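Local atomic coordinates of hypothetical UPF0271 protein TTHB195 (PDB entry 2DFA), a protein that probably cleaves 5-oxoproline to L-glutamate at the expense of ATP, as the A subunit of a three-component 5-oxoprolinase. Residues V161-R172 against E212-H223. Residues are numbered along the deposited sequence; the frame is centred on the assembly and turned at random. Where two conformers were deposited one is given.
Sequences VLEAFPERAYLR and EVAVRADTLCIH
The Phe165 ring meets Cys221 obliquely, with Phe165 CD2 3.6 Å from Cys221 CB; Cys221 SG, 4.9 Å from the ring centroid, makes a sulfur-aromatic contact. The contact joins neighbouring strands 161-164 and 219-222 in the parallel β/α sheet of this LamB/YcsF-family protein, and then follows the loops flanking them. At the edge of the Phe165 ring, in its plane, sits the Tyr170 hydroxyl, which accepts from Phe165 N (2.9 Å to Tyr170 OH). Val213 and Val215 approach the Tyr170 ring obliquely, each through CG1, and Phe165 O lies at its edge, in plane. Parallel pairing is read from the bonds alternating across the strands: Thr219 N to Leu162 O, Ala164 N to Thr219 O (3.0 Å), Cys221 N to Ala164 O. Leu162 O also accepts from Asp218 N, while Asp218 OD2 accepts from Leu162 N at 2.8 Å. On one side of the sheet Ala164 CB presses on Ala217 CB at 3.5 Å, closer than usual for carbons; on the other, Glu163 passes Cys221 CB to its salt bridge with Lys109. With its chain extended (chi2 -179°), Glu167 reaches the backbone at His223, whose N points almost straight (173°) at Glu167 OE2, 2.7 Å away, on the syn side and somewhat out of the carboxylate plane. An alanine here would probably leave His223 N without this acceptor. A water bridges Glu167 N and Cys221 O.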
loop_
_atom_site.group_PDB
_atom_site.type_symbol
_atom_site.label_atom_id
_atom_site.label_comp_id
_atom_site.label_asym_id
_atom_site.label_seq_id
_atom_site.Cartn_x
_atom_site.Cartn_y
_atom_site.Cartn_z
ATOM N N VAL A 161 -29.364 -3.083 13.987
ATOM C CA VAL A 161 -29.674 -1.711 14.378
ATOM C C VAL A 161 -30.043 -0.933 13.119
ATOM O O VAL A 161 -29.249 -0.854 12.181
ATOM C CB VAL A 161 -28.455 -1.034 15.049
ATOM C CG1 VAL A 161 -28.798 0.390 15.434
ATOM C CG2 VAL A 161 -28.024 -1.826 16.272
ATOM N N LEU A 162 -31.245 -0.358 13.102
ATOM C CA LEU A 162 -31.722 0.391 11.944
ATOM C C LEU A 162 -31.250 1.835 11.881
ATOM O O LEU A 162 -31.461 2.621 12.804
ATOM C CB LEU A 162 -33.250 0.340 11.886
ATOM C CG LEU A 162 -33.828 -1.077 11.850
ATOM C CD1 LEU A 162 -35.339 -1.010 11.661
ATOM C CD2 LEU A 162 -33.186 -1.867 10.710
ATOM N N GLU A 163 -30.624 2.178 10.761
ATOM C CA GLU A 163 -30.090 3.514 10.544
ATOM C C GLU A 163 -30.963 4.364 9.628
ATOM O O GLU A 163 -31.541 3.868 8.660
ATOM C CB GLU A 163 -28.678 3.400 9.963
ATOM C CG GLU A 163 -28.037 4.709 9.577
ATOM C CD GLU A 163 -26.567 4.541 9.231
ATOM O OE1 GLU A 163 -26.244 3.698 8.366
ATOM O OE2 GLU A 163 -25.737 5.259 9.827
ATOM N N ALA A 164 -31.058 5.649 9.953
ATOM C CA ALA A 164 -31.835 6.601 9.164
ATOM C C ALA A 164 -30.912 7.772 8.860
ATOM O O ALA A 164 -29.967 8.038 9.610
ATOM C CB ALA A 164 -33.065 7.074 9.950
ATOM N N PHE A 165 -31.188 8.477 7.768
ATOM C CA PHE A 165 -30.349 9.596 7.360
ATOM C C PHE A 165 -31.096 10.916 7.240
ATOM O O PHE A 165 -31.704 11.200 6.212
ATOM C CB PHE A 165 -29.681 9.278 6.019
ATOM C CG PHE A 165 -28.941 7.971 6.008
ATOM C CD1 PHE A 165 -29.634 6.766 5.943
ATOM C CD2 PHE A 165 -27.552 7.944 6.085
ATOM C CE1 PHE A 165 -28.952 5.552 5.955
ATOM C CE2 PHE A 165 -26.862 6.735 6.098
ATOM C CZ PHE A 165 -27.566 5.536 6.033
ATOM N N PRO A 166 -31.042 11.749 8.290
ATOM C CA PRO A 166 -31.733 13.041 8.249
ATOM C C PRO A 166 -31.221 13.974 7.148
ATOM O O PRO A 166 -31.910 14.919 6.764
ATOM C CB PRO A 166 -31.506 13.601 9.654
ATOM C CG PRO A 166 -30.215 12.962 10.078
ATOM C CD PRO A 166 -30.377 11.546 9.588
ATOM N N GLU A 167 -30.028 13.701 6.630
ATOM C CA GLU A 167 -29.450 14.540 5.581
ATOM C C GLU A 167 -29.718 14.052 4.163
ATOM O O GLU A 167 -29.327 14.708 3.195
ATOM C CB GLU A 167 -27.939 14.662 5.774
ATOM C CG GLU A 167 -27.518 15.294 7.085
ATOM C CD GLU A 167 -26.008 15.406 7.200
ATOM O OE1 GLU A 167 -25.416 16.245 6.488
ATOM O OE2 GLU A 167 -25.414 14.647 7.992
ATOM N N ARG A 168 -30.374 12.904 4.032
ATOM C CA ARG A 168 -30.665 12.351 2.714
ATOM C C ARG A 168 -32.160 12.292 2.453
ATOM O O ARG A 168 -32.940 11.998 3.357
ATOM C CB ARG A 168 -30.073 10.943 2.590
ATOM C CG ARG A 168 -28.553 10.909 2.630
ATOM C CD ARG A 168 -27.964 11.618 1.415
ATOM N NE ARG A 168 -28.336 10.954 0.167
ATOM C CZ ARG A 168 -27.929 9.736 -0.179
ATOM N NH1 ARG A 168 -27.132 9.044 0.625
ATOM N NH2 ARG A 168 -28.326 9.205 -1.327
ATOM N N ALA A 169 -32.556 12.574 1.215
ATOM C CA ALA A 169 -33.966 12.538 0.850
ATOM C C ALA A 169 -34.397 11.090 0.661
ATOM O O ALA A 169 -33.600 10.237 0.258
ATOM C CB ALA A 169 -34.204 13.325 -0.433
ATOM N N TYR A 170 -35.663 10.823 0.965
ATOM C CA TYR A 170 -36.236 9.492 0.826
ATOM C C TYR A 170 -37.281 9.475 -0.284
ATOM O O TYR A 170 -37.851 10.508 -0.627
ATOM C CB TYR A 170 -36.906 9.055 2.132
ATOM C CG TYR A 170 -35.949 8.604 3.208
ATOM C CD1 TYR A 170 -35.076 9.502 3.821
ATOM C CD2 TYR A 170 -35.926 7.275 3.624
ATOM C CE1 TYR A 170 -34.202 9.083 4.827
ATOM C CE2 TYR A 170 -35.060 6.844 4.625
ATOM C CZ TYR A 170 -34.203 7.752 5.222
ATOM O OH TYR A 170 -33.347 7.322 6.206
ATOM N N LEU A 171 -37.525 8.294 -0.840
ATOM C CA LEU A 171 -38.523 8.134 -1.889
ATOM C C LEU A 171 -39.687 7.364 -1.277
ATOM O O LEU A 171 -39.526 6.715 -0.241
ATOM C CB LEU A 171 -37.940 7.353 -3.068
ATOM C CG LEU A 171 -36.689 7.928 -3.741
ATOM C CD1 LEU A 171 -36.265 7.007 -4.875
ATOM C CD2 LEU A 171 -36.970 9.326 -4.271
ATOM N N ARG A 172 -40.858 7.431 -1.907
ATOM C CA ARG A 172 -42.025 6.724 -1.386
ATOM C C ARG A 172 -41.743 5.243 -1.162
ATOM O O ARG A 172 -42.331 4.619 -0.279
ATOM C CB ARG A 172 -43.218 6.885 -2.328
ATOM C CG ARG A 172 -43.782 8.293 -2.369
ATOM C CD ARG A 172 -45.067 8.341 -3.181
ATOM N NE ARG A 172 -46.130 7.533 -2.588
ATOM C CZ ARG A 172 -46.722 7.802 -1.428
ATOM N NH1 ARG A 172 -46.359 8.867 -0.723
ATOM N NH2 ARG A 172 -47.679 7.008 -0.971
ATOM N N GLU A 212 -45.159 11.020 2.419
ATOM C CA GLU A 212 -44.135 10.633 3.385
ATOM C C GLU A 212 -44.025 9.122 3.498
ATOM O O GLU A 212 -44.880 8.389 3.004
ATOM C CB GLU A 212 -44.447 11.228 4.760
ATOM C CG GLU A 212 -45.852 10.949 5.265
ATOM C CD GLU A 212 -46.123 11.608 6.608
ATOM O OE1 GLU A 212 -45.608 12.722 6.835
ATOM O OE2 GLU A 212 -46.858 11.020 7.431
ATOM N N VAL A 213 -42.967 8.660 4.155
ATOM C CA VAL A 213 -42.737 7.233 4.331
ATOM C C VAL A 213 -42.337 6.922 5.771
ATOM O O VAL A 213 -41.817 7.779 6.485
ATOM C CB VAL A 213 -41.629 6.728 3.361
ATOM C CG1 VAL A 213 -40.351 7.518 3.576
ATOM C CG2 VAL A 213 -41.382 5.240 3.568
ATOM N N ALA A 214 -42.597 5.690 6.195
ATOM C CA ALA A 214 -42.265 5.263 7.547
ATOM C C ALA A 214 -40.778 4.942 7.661
ATOM O O ALA A 214 -40.171 4.413 6.733
ATOM C CB ALA A 214 -43.089 4.042 7.923
ATOM N N VAL A 215 -40.200 5.276 8.806
ATOM C CA VAL A 215 -38.793 5.014 9.066
ATOM C C VAL A 215 -38.567 4.871 10.562
ATOM O O VAL A 215 -38.998 5.718 11.350
ATOM C CB VAL A 215 -37.884 6.153 8.537
ATOM C CG1 VAL A 215 -37.834 6.123 7.019
ATOM C CG2 VAL A 215 -38.398 7.501 9.025
ATOM N N ARG A 216 -37.905 3.789 10.953
ATOM C CA ARG A 216 -37.611 3.557 12.358
ATOM C C ARG A 216 -36.123 3.821 12.510
ATOM O O ARG A 216 -35.290 3.101 11.962
ATOM C CB ARG A 216 -37.957 2.119 12.754
ATOM C CG ARG A 216 -38.333 1.967 14.226
ATOM C CD ARG A 216 -37.198 1.399 15.061
ATOM N NE ARG A 216 -36.978 -0.017 14.776
ATOM C CZ ARG A 216 -37.893 -0.966 14.959
ATOM N NH1 ARG A 216 -39.094 -0.656 15.429
ATOM N NH2 ARG A 216 -37.605 -2.230 14.671
ATOM N N ALA A 217 -35.797 4.877 13.243
ATOM C CA ALA A 217 -34.412 5.265 13.437
ATOM C C ALA A 217 -33.823 4.890 14.791
ATOM O O ALA A 217 -34.023 5.600 15.778
ATOM C CB ALA A 217 -34.277 6.764 13.216
ATOM N N ASP A 218 -33.100 3.776 14.843
ATOM C CA ASP A 218 -32.450 3.373 16.085
ATOM C C ASP A 218 -31.252 4.307 16.198
ATOM O O ASP A 218 -30.841 4.702 17.289
ATOM C CB ASP A 218 -31.976 1.917 16.021
ATOM C CG ASP A 218 -33.127 0.928 15.969
ATOM O OD1 ASP A 218 -34.162 1.184 16.624
ATOM O OD2 ASP A 218 -32.994 -0.114 15.291
ATOM N N THR A 219 -30.705 4.670 15.042
ATOM C CA THR A 219 -29.565 5.571 14.993
ATOM C C THR A 219 -29.688 6.496 13.784
ATOM O O THR A 219 -30.236 6.113 12.751
ATOM C CB THR A 219 -28.225 4.782 14.916
ATOM O OG1 THR A 219 -27.124 5.700 14.939
ATOM C CG2 THR A 219 -28.164 3.953 13.643
ATOM N N LEU A 220 -29.192 7.717 13.933
ATOM C CA LEU A 220 -29.223 8.713 12.869
ATOM C C LEU A 220 -27.796 8.988 12.401
ATOM O O LEU A 220 -26.941 9.370 13.200
ATOM C CB LEU A 220 -29.837 10.017 13.382
ATOM C CG LEU A 220 -31.293 9.980 13.859
ATOM C CD1 LEU A 220 -31.667 11.335 14.451
ATOM C CD2 LEU A 220 -32.205 9.632 12.696
ATOM N N CYS A 221 -27.544 8.808 11.107
ATOM C CA CYS A 221 -26.211 9.041 10.558
ATOM C C CYS A 221 -25.974 10.495 10.181
ATOM O O CYS A 221 -26.826 11.134 9.569
ATOM C CB CYS A 221 -25.977 8.167 9.326
ATOM S SG CYS A 221 -24.372 8.446 8.516
ATOM N N ILE A 222 -24.804 11.007 10.549
ATOM C CA ILE A 222 -24.422 12.380 10.241
ATOM C C ILE A 222 -23.166 12.364 9.372
ATOM O O ILE A 222 -22.215 11.638 9.664
ATOM C CB ILE A 222 -24.108 13.180 11.519
ATOM C CG1 ILE A 222 -25.296 13.117 12.482
ATOM C CG2 ILE A 222 -23.777 14.621 11.160
ATOM C CD1 ILE A 222 -26.614 13.562 11.874
ATOM N N HIS A 223 -23.169 13.161 8.306
ATOM C CA HIS A 223 -22.027 13.240 7.397
ATOM C C HIS A 223 -20.714 13.440 8.149
ATOM O O HIS A 223 -19.718 12.771 7.870
ATOM C CB HIS A 223 -22.225 14.386 6.402
ATOM C CG HIS A 223 -22.760 13.949 5.073
ATOM N ND1 HIS A 223 -23.877 13.151 4.944
ATOM C CD2 HIS A 223 -22.330 14.202 3.814
ATOM C CE1 HIS A 223 -24.112 12.931 3.662
ATOM N NE2 HIS A 223 -23.188 13.558 2.955
HETATM O O HOH W 1 -27.886 11.898 7.306
#